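Local coordinates for flavoprotein (Thermotoga maritima, PDB 5V8S), which probably acts as an oxidoreductase in electron transfer, pairing a di-iron site in a metallo-beta-lactamase-like domain with a flavodoxin-like domain that probably binds FMN, at residues 25-37 against 48-60. The protein carries 1 engineered substitution. Numbering follows the deposited sequence.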
ATOM      1  N   PRO A  25     -45.592  -9.227   4.894  1.00 32.00           N
ATOM      2  CA  PRO A  25     -46.084  -7.916   4.467  1.00 30.63           C
ATOM      3  C   PRO A  25     -45.475  -7.516   3.131  1.00 29.41           C
ATOM      4  O   PRO A  25     -44.545  -8.166   2.649  1.00 28.67           O
ATOM      5  CB  PRO A  25     -45.603  -6.989   5.574  1.00 32.35           C
ATOM      6  CG  PRO A  25     -44.377  -7.635   6.089  1.00 32.01           C
ATOM      7  CD  PRO A  25     -44.603  -9.113   5.981  1.00 32.19           C
ATOM      8  N   GLU A  26     -46.000  -6.448   2.543  1.00 29.44           N
ATOM      9  CA  GLU A  26     -45.546  -5.974   1.239  1.00 28.00           C
ATOM     10  C   GLU A  26     -44.187  -5.294   1.416  1.00 26.06           C
ATOM     11  O   GLU A  26     -44.105  -4.226   2.029  1.00 27.05           O
ATOM     12  CB  GLU A  26     -46.600  -5.007   0.705  1.00 29.61           C
ATOM     13  CG  GLU A  26     -46.460  -4.619  -0.749  1.00 31.14           C
ATOM     14  CD  GLU A  26     -47.524  -3.616  -1.201  1.00 33.11           C
ATOM     15  OE1 GLU A  26     -48.591  -3.520  -0.557  1.00 35.78           O
ATOM     16  OE2 GLU A  26     -47.293  -2.910  -2.210  1.00 35.22           O
ATOM     17  N   ILE A  27     -43.120  -5.909   0.885  1.00 24.41           N
ATOM     18  CA  ILE A  27     -41.754  -5.411   1.055  1.00 23.04           C
ATOM     19  C   ILE A  27     -41.107  -5.303  -0.313  1.00 21.88           C
ATOM     20  O   ILE A  27     -41.170  -6.247  -1.107  1.00 23.25           O
ATOM     21  CB  ILE A  27     -40.909  -6.331   1.963  1.00 23.01           C
ATOM     22  CG1 ILE A  27     -41.509  -6.406   3.366  1.00 23.86           C
ATOM     23  CG2 ILE A  27     -39.453  -5.851   2.033  1.00 23.55           C
ATOM     24  CD1 ILE A  27     -40.909  -7.489   4.211  1.00 24.73           C
ATOM     25  N   TYR A  28     -40.470  -4.160  -0.571  1.00 21.52           N
ATOM     26  CA  TYR A  28     -39.694  -3.903  -1.776  1.00 22.68           C
ATOM     27  C   TYR A  28     -38.232  -3.750  -1.400  1.00 21.06           C
ATOM     28  O   TYR A  28     -37.905  -3.191  -0.344  1.00 22.16           O
ATOM     29  CB  TYR A  28     -40.134  -2.602  -2.455  1.00 25.70           C
ATOM     30  CG  TYR A  28     -41.559  -2.642  -2.948  1.00 28.19           C
ATOM     31  CD1 TYR A  28     -42.615  -2.440  -2.072  1.00 29.28           C
ATOM     32  CD2 TYR A  28     -41.850  -2.880  -4.283  1.00 29.63           C
ATOM     33  CE1 TYR A  28     -43.919  -2.483  -2.507  1.00 30.28           C
ATOM     34  CE2 TYR A  28     -43.160  -2.930  -4.727  1.00 31.51           C
ATOM     35  CZ  TYR A  28     -44.188  -2.725  -3.835  1.00 31.43           C
ATOM     36  OH  TYR A  28     -45.496  -2.777  -4.262  1.00 33.80           O
ATOM     37  N   VAL A  29     -37.356  -4.225  -2.275  1.00 20.85           N
ATOM     38  CA  VAL A  29     -35.944  -3.849  -2.233  1.00 20.73           C
ATOM     39  C   VAL A  29     -35.697  -2.775  -3.276  1.00 22.23           C
ATOM     40  O   VAL A  29     -36.251  -2.818  -4.385  1.00 23.22           O
ATOM     41  CB  VAL A  29     -34.996  -5.053  -2.447  1.00 21.75           C
ATOM     42  CG1 VAL A  29     -35.228  -5.689  -3.822  1.00 23.41           C
ATOM     43  CG2 VAL A  29     -33.529  -4.643  -2.246  1.00 21.83           C
ATOM     44  N   LEU A  30     -34.848  -1.817  -2.913  1.00 21.05           N
ATOM     45  CA  LEU A  30     -34.281  -0.828  -3.825  1.00 21.52           C
ATOM     46  C   LEU A  30     -32.775  -1.033  -3.761  1.00 20.39           C
ATOM     47  O   LEU A  30     -32.148  -0.706  -2.747  1.00 20.97           O
ATOM     48  CB  LEU A  30     -34.632   0.588  -3.376  1.00 23.39           C
ATOM     49  CG  LEU A  30     -36.126   0.902  -3.392  1.00 27.25           C
ATOM     50  CD1 LEU A  30     -36.434   1.974  -2.400  1.00 30.26           C
ATOM     51  CD2 LEU A  30     -36.554   1.336  -4.772  1.00 30.22           C
ATOM     52  N   ARG A  31     -32.200  -1.579  -4.830  1.00 19.19           N
ATOM     53  CA  ARG A  31     -30.790  -1.954  -4.863  1.00 18.47           C
ATOM     54  C   ARG A  31     -30.107  -1.205  -5.997  1.00 20.37           C
ATOM     55  O   ARG A  31     -30.598  -1.212  -7.133  1.00 22.06           O
ATOM     56  CB  ARG A  31     -30.630  -3.477  -5.068  1.00 19.83           C
ATOM     57  CG  ARG A  31     -29.216  -3.930  -5.438  1.00 20.40           C
ATOM     58  CD  ARG A  31     -29.062  -5.444  -5.529  1.00 21.14           C
ATOM     59  NE  ARG A  31     -28.013  -5.779  -6.496  1.00 21.66           N
ATOM     60  CZ  ARG A  31     -27.741  -7.010  -6.917  1.00 22.50           C
ATOM     61  NH1 ARG A  31     -28.404  -8.048  -6.422  1.00 23.13           N
ATOM     62  NH2 ARG A  31     -26.807  -7.204  -7.841  1.00 23.38           N
ATOM     63  N   ILE A  32     -28.986  -0.559  -5.693  1.00 19.77           N
ATOM     64  CA  ILE A  32     -28.148   0.052  -6.722  1.00 20.33           C
ATOM     65  C   ILE A  32     -26.802  -0.664  -6.746  1.00 19.57           C
ATOM     66  O   ILE A  32     -26.243  -0.997  -5.693  1.00 20.18           O
ATOM     67  CB  ILE A  32     -28.014   1.579  -6.552  1.00 20.41           C
ATOM     68  CG1 ILE A  32     -27.338   2.171  -7.787  1.00 22.94           C
ATOM     69  CG2 ILE A  32     -27.266   1.946  -5.271  1.00 20.94           C
ATOM     70  CD1 ILE A  32     -27.390   3.675  -7.863  1.00 25.72           C
ATOM     71  N   ASP A  33     -26.326  -0.965  -7.942  1.00 20.06           N
ATOM     72  CA  ASP A  33     -25.072  -1.694  -8.142  1.00 21.04           C
ATOM     73  C   ASP A  33     -23.957  -0.682  -8.414  1.00 22.15           C
ATOM     74  O   ASP A  33     -23.889  -0.107  -9.505  1.00 23.31           O
ATOM     75  CB  ASP A  33     -25.241  -2.694  -9.286  1.00 21.81           C
ATOM     76  CG  ASP A  33     -26.117  -3.866  -8.900  1.00 24.38           C
ATOM     77  OD1 ASP A  33     -26.550  -3.903  -7.736  1.00 25.37           O
ATOM     78  OD2 ASP A  33     -26.357  -4.747  -9.748  1.00 26.34           O
ATOM     79  N   ASP A  34     -23.079  -0.478  -7.428  1.00 21.08           N
ATOM     80  CA  ASP A  34     -22.018   0.531  -7.534  1.00 20.76           C
ATOM     81  C   ASP A  34     -20.852  -0.086  -8.297  1.00 23.43           C
ATOM     82  O   ASP A  34     -20.018  -0.794  -7.727  1.00 23.25           O
ATOM     83  CB  ASP A  34     -21.588   1.015  -6.152  1.00 21.44           C
ATOM     84  CG  ASP A  34     -20.681   2.224  -6.216  1.00 20.90           C
ATOM     85  OD1 ASP A  34     -20.265   2.572  -7.334  1.00 21.92           O
ATOM     86  OD2 ASP A  34     -20.388   2.805  -5.159  1.00 20.26           O
ATOM     87  N   ASP A  35     -20.794   0.198  -9.590  1.00 24.74           N
ATOM     88  CA  ASP A  35     -19.664  -0.204 -10.418  1.00 26.85           C
ATOM     89  C   ASP A  35     -18.669   0.932 -10.637  1.00 26.97           C
ATOM     90  O   ASP A  35     -17.770   0.801 -11.475  1.00 29.48           O
ATOM     91  CB  ASP A  35     -20.128  -0.790 -11.756  1.00 31.47           C
ATOM     92  CG  ASP A  35     -20.924   0.187 -12.587  1.00 36.08           C
ATOM     93  OD1 ASP A  35     -21.244   1.285 -12.103  1.00 37.73           O
ATOM     94  OD2 ASP A  35     -21.236  -0.155 -13.746  1.00 40.34           O
ATOM     95  N   ARG A  36     -18.812   2.043  -9.910  1.00 25.74           N
ATOM     96  CA  ARG A  36     -17.854   3.142  -9.993  1.00 26.10           C
ATOM     97  C   ARG A  36     -16.773   3.025  -8.931  1.00 24.43           C
ATOM     98  O   ARG A  36     -15.599   3.303  -9.204  1.00 25.91           O
ATOM     99  CB  ARG A  36     -18.566   4.493  -9.844  1.00 29.75           C
ATOM    100  CG  ARG A  36     -19.510   4.861 -10.989  1.00 33.41           C
ATOM    101  CD  ARG A  36     -20.120   6.262 -10.782  1.00 36.43           C
ATOM    102  NE  ARG A  36     -21.325   6.479 -11.582  1.00 39.44           N
ATOM    103  CZ  ARG A  36     -22.170   7.493 -11.409  1.00 41.63           C
ATOM    104  NH1 ARG A  36     -21.953   8.400 -10.459  1.00 42.87           N
ATOM    105  NH2 ARG A  36     -23.233   7.606 -12.188  1.00 42.00           N
ATOM    106  N   ILE A  37     -17.151   2.606  -7.726  1.00 22.53           N
ATOM    107  CA  ILE A  37     -16.211   2.523  -6.620  1.00 21.03           C
ATOM    108  C   ILE A  37     -15.117   1.517  -6.952  1.00 21.83           C
ATOM    109  O   ILE A  37     -15.361   0.487  -7.592  1.00 23.59           O
ATOM    110  CB  ILE A  37     -16.981   2.157  -5.339  1.00 20.21           C
ATOM    111  CG1 ILE A  37     -16.083   2.250  -4.108  1.00 19.81           C
ATOM    112  CG2 ILE A  37     -17.601   0.747  -5.453  1.00 19.66           C
ATOM    113  CD1 ILE A  37     -16.863   2.425  -2.821  1.00 20.17           C
ATOM    114  N   GLU A  48     -14.896  -6.020  -8.202  1.00 21.63           N
ATOM    115  CA  GLU A  48     -16.196  -6.642  -8.405  1.00 21.11           C
ATOM    116  C   GLU A  48     -17.358  -5.751  -7.986  1.00 21.99           C
ATOM    117  O   GLU A  48     -18.516  -6.118  -8.243  1.00 24.88           O
ATOM    118  CB  GLU A  48     -16.282  -7.938  -7.607  1.00 21.93           C
ATOM    119  CG  GLU A  48     -16.256  -7.775  -6.094  1.00 22.56           C
ATOM    120  CD  GLU A  48     -14.861  -7.867  -5.470  1.00 23.81           C
ATOM    121  OE1 GLU A  48     -13.907  -7.222  -5.977  1.00 25.39           O
ATOM    122  OE2 GLU A  48     -14.728  -8.612  -4.468  1.00 23.97           O
ATOM    123  N   GLY A  49     -17.097  -4.627  -7.311  1.00 20.17           N
ATOM    124  CA  GLY A  49     -18.158  -3.726  -6.907  1.00 19.97           C
ATOM    125  C   GLY A  49     -18.885  -4.167  -5.649  1.00 18.93           C
ATOM    126  O   GLY A  49     -18.594  -5.189  -5.015  1.00 18.84           O
ATOM    127  N   ILE A  50     -19.885  -3.362  -5.303  1.00 17.62           N
ATOM    128  CA  ILE A  50     -20.721  -3.587  -4.134  1.00 17.33           C
ATOM    129  C   ILE A  50     -22.067  -2.946  -4.411  1.00 17.93           C
ATOM    130  O   ILE A  50     -22.155  -1.926  -5.101  1.00 19.42           O
ATOM    131  CB  ILE A  50     -20.061  -3.012  -2.860  1.00 17.11           C
ATOM    132  CG1 ILE A  50     -20.792  -3.497  -1.602  1.00 17.35           C
ATOM    133  CG2 ILE A  50     -19.974  -1.476  -2.935  1.00 17.44           C
ATOM    134  CD1 ILE A  50     -20.192  -2.978  -0.285  1.00 16.91           C
ATOM    135  N   SER A  51     -23.130  -3.562  -3.889  1.00 17.33           N
ATOM    136  CA  SER A  51     -24.453  -2.966  -3.997  1.00 18.00           C
ATOM    137  C   SER A  51     -24.810  -2.255  -2.698  1.00 17.79           C
ATOM    138  O   SER A  51     -24.276  -2.556  -1.632  1.00 17.85           O
ATOM    139  CB  SER A  51     -25.523  -4.010  -4.340  1.00 19.01           C
ATOM    140  OG  SER A  51     -25.900  -4.797  -3.215  1.00 19.50           O
ATOM    141  N   TYR A  52     -25.738  -1.305  -2.806  1.00 17.67           N
ATOM    142  CA  TYR A  52     -26.389  -0.686  -1.644  1.00 17.40           C
ATOM    143  C   TYR A  52     -27.863  -1.048  -1.723  1.00 18.72           C
ATOM    144  O   TYR A  52     -28.519  -0.784  -2.743  1.00 19.29           O
ATOM    145  CB  TYR A  52     -26.192   0.845  -1.571  1.00 18.38           C
ATOM    146  CG  TYR A  52     -24.757   1.224  -1.810  1.00 17.50           C
ATOM    147  CD1 TYR A  52     -23.756   0.760  -0.972  1.00 17.61           C
ATOM    148  CD2 TYR A  52     -24.407   1.966  -2.907  1.00 17.96           C
ATOM    149  CE1 TYR A  52     -22.411   1.034  -1.216  1.00 17.95           C
ATOM    150  CE2 TYR A  52     -23.053   2.269  -3.166  1.00 18.64           C
ATOM    151  CZ  TYR A  52     -22.063   1.785  -2.311  1.00 18.63           C
ATOM    152  OH  TYR A  52     -20.706   2.030  -2.547  1.00 18.52           O
ATOM    153  N   ASN A  53     -28.379  -1.650  -0.653  1.00 17.40           N
ATOM    154  CA  ASN A  53     -29.736  -2.186  -0.637  1.00 17.47           C
ATOM    155  C   ASN A  53     -30.542  -1.471   0.436  1.00 17.87           C
ATOM    156  O   ASN A  53     -30.153  -1.483   1.604  1.00 19.72           O
ATOM    157  CB  ASN A  53     -29.764  -3.677  -0.276  1.00 18.65           C
ATOM    158  CG  ASN A  53     -28.863  -4.541  -1.161  1.00 19.91           C
ATOM    159  OD1 ASN A  53     -28.512  -4.178  -2.291  1.00 20.23           O
ATOM    160  ND2 ASN A  53     -28.498  -5.710  -0.640  1.00 19.28           N
ATOM    161  N   ALA A  54     -31.656  -0.863   0.044  1.00 19.08           N
ATOM    162  CA  ALA A  54     -32.617  -0.293   0.976  1.00 19.47           C
ATOM    163  C   ALA A  54     -33.947  -1.001   0.777  1.00 19.18           C
ATOM    164  O   ALA A  54     -34.150  -1.674  -0.229  1.00 20.65           O
ATOM    165  CB  ALA A  54     -32.775   1.207   0.716  1.00 19.88           C
ATOM    166  N   TYR A  55     -34.851  -0.852   1.744  1.00 19.18           N
ATOM    167  CA  TYR A  55     -36.099  -1.602   1.721  1.00 19.26           C
ATOM    168  C   TYR A  55     -37.259  -0.685   2.066  1.00 19.90           C
ATOM    169  O   TYR A  55     -37.110   0.249   2.860  1.00 21.92           O
ATOM    170  CB  TYR A  55     -36.072  -2.779   2.709  1.00 18.65           C
ATOM    171  CG  TYR A  55     -34.945  -3.738   2.386  1.00 18.29           C
ATOM    172  CD1 TYR A  55     -33.667  -3.529   2.892  1.00 19.04           C
ATOM    173  CD2 TYR A  55     -35.137  -4.816   1.539  1.00 18.56           C
ATOM    174  CE1 TYR A  55     -32.614  -4.376   2.570  1.00 18.52           C
ATOM    175  CE2 TYR A  55     -34.098  -5.669   1.219  1.00 19.10           C
ATOM    176  CZ  TYR A  55     -32.844  -5.449   1.735  1.00 19.39           C
ATOM    177  OH  TYR A  55     -31.839  -6.322   1.399  1.00 19.24           O
ATOM    178  N   LEU A  56     -38.429  -0.979   1.490  1.00 19.96           N
ATOM    179  CA  LEU A  56     -39.657  -0.268   1.821  1.00 21.28           C
ATOM    180  C   LEU A  56     -40.717  -1.280   2.235  1.00 21.45           C
ATOM    181  O   LEU A  56     -41.006  -2.223   1.488  1.00 22.87           O
ATOM    182  CB  LEU A  56     -40.168   0.555   0.633  1.00 22.73           C
ATOM    183  CG  LEU A  56     -41.448   1.353   0.928  1.00 24.30           C
ATOM    184  CD1 LEU A  56     -41.120   2.572   1.778  1.00 24.00           C
ATOM    185  CD2 LEU A  56     -42.150   1.763  -0.354  1.00 25.50           C
ATOM    186  N   VAL A  57     -41.303  -1.072   3.413  1.00 22.10           N
ATOM    187  CA  VAL A  57     -42.364  -1.932   3.925  1.00 22.07           C
ATOM    188  C   VAL A  57     -43.644  -1.115   3.890  1.00 22.96           C
ATOM    189  O   VAL A  57     -43.747  -0.101   4.580  1.00 23.67           O
ATOM    190  CB  VAL A  57     -42.080  -2.436   5.353  1.00 22.56           C
ATOM    191  CG1 VAL A  57     -43.059  -3.553   5.718  1.00 22.19           C
ATOM    192  CG2 VAL A  57     -40.637  -2.919   5.489  1.00 23.50           C
ATOM    193  N   LYS A  58     -44.617  -1.549   3.092  1.00 24.03           N
ATOM    194  CA  LYS A  58     -45.883  -0.843   2.961  1.00 26.00           C
ATOM    195  C   LYS A  58     -46.914  -1.569   3.804  1.00 27.05           C
ATOM    196  O   LYS A  58     -47.221  -2.738   3.547  1.00 29.47           O
ATOM    197  CB  LYS A  58     -46.315  -0.771   1.497  1.00 26.95           C
ATOM    198  CG  LYS A  58     -45.298  -0.020   0.638  1.00 27.70           C
ATOM    199  CD  LYS A  58     -45.790   0.219  -0.788  1.00 30.90           C
ATOM    200  CE  LYS A  58     -46.674   1.454  -0.896  1.00 32.77           C
ATOM    201  NZ  LYS A  58     -47.098   1.716  -2.319  1.00 33.39           N
ATOM    202  N   LEU A  59     -47.426  -0.882   4.814  1.00 26.87           N
ATOM    203  CA  LEU A  59     -48.343  -1.460   5.792  1.00 28.27           C
ATOM    204  C   LEU A  59     -49.635  -0.653   5.835  1.00 30.74           C
ATOM    205  O   LEU A  59     -49.783   0.378   5.177  1.00 30.48           O
ATOM    206  CB  LEU A  59     -47.673  -1.485   7.174  1.00 28.91           C
ATOM    207  CG  LEU A  59     -46.330  -2.231   7.206  1.00 28.02           C
ATOM    208  CD1 LEU A  59     -45.523  -1.905   8.452  1.00 29.33           C
ATOM    209  CD2 LEU A  59     -46.582  -3.746   7.116  1.00 28.88           C
ATOM    210  N   ASN A  60     -50.584  -1.151   6.619  1.00 33.45           N
ATOM    211  CA  ASN A  60     -51.844  -0.453   6.848  1.00 36.15           C
ATOM    212  C   ASN A  60     -51.560   0.659   7.845  1.00 35.79           C
ATOM    213  O   ASN A  60     -51.368   0.407   9.035  1.00 37.15           O
ATOM    214  CB  ASN A  60     -52.894  -1.426   7.372  1.00 38.81           C
ATOM    215  CG  ASN A  60     -54.192  -0.747   7.738  1.00 42.11           C
ATOM    216  OD1 ASN A  60     -54.437   0.413   7.404  1.00 42.99           O
ATOM    217  ND2 ASN A  60     -55.046  -1.483   8.423  1.00 43.96           N
TER
HETATM  218  O   HOH W   1     -48.427  -5.119   3.769  1.00 26.86           O
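Strands 26-34 and 50-59 run antiparallel, their axes 4.6 Å apart at closest approach and their directions 158° apart. Tyr28 with Leu56, Leu30 with Ala54 and Ile32 with Tyr52 are hydrogen-bonded pairs, each closed by two N-H...O bonds; in the central one Leu30 N lies 2.8 Å from Ala54 O. Between them, at the non-hydrogen-bonded pairs, CA-H groups lean on the same carbonyls. At one end a water bridges Glu26 N and Lys58 O.

On the face of Val29, Val29 CG2 meets the Tyr55 ring at CE2 (3.7 Å), the two side chains lying alongside each other, while Tyr55 OH binds Pro238 O. Next to them the extended Arg31 chain suits its place because its methylenes run past Ser51 CB and Asn53 OD1, 3.2 Å from Arg31 CG, and carry the guanidinium to Asp33, gripped side-on: Arg31 NE meets Asp33 OD1 at 2.7 Å, in the guanidinium plane, and Arg31 NH2 reaches Asp33 OD2 at a tilt. Ser51 OG donates to Asn53 OD1 and also bonds Gly241 N, while Asn53 ND2 bonds Gly241 O, so two small polar side chains hold the Gly241 backbone.

These are neighbouring strands of one sheet in the alpha-beta-beta-alpha sandwich of the metallo-beta-lactamase fold; this face turns toward the second sheet, where Ile27 and Val57 rest on Phe177. Near the di-iron site, Ser51 O accepts from the ligand-pocket residue His240, whose side chain Ile50 touches.

On the other face Leu30 and Ala54 pack on helix 74-82, and Ile32 CG2 meets the Tyr52 ring edge, 3.7 Å from CD2. The Tyr52 hydroxyl reaches the anti lone pair of Asp34 OD2 at 2.7 Å; carboxylate and ring planes stand 60° apart. Asp34 CG lies opposite its own backbone N (chi1 -170°), a setting from which OD1 accepts from Arg36 N, closing an Asx turn, and from Ile37 N, which extends it to an Asx motif.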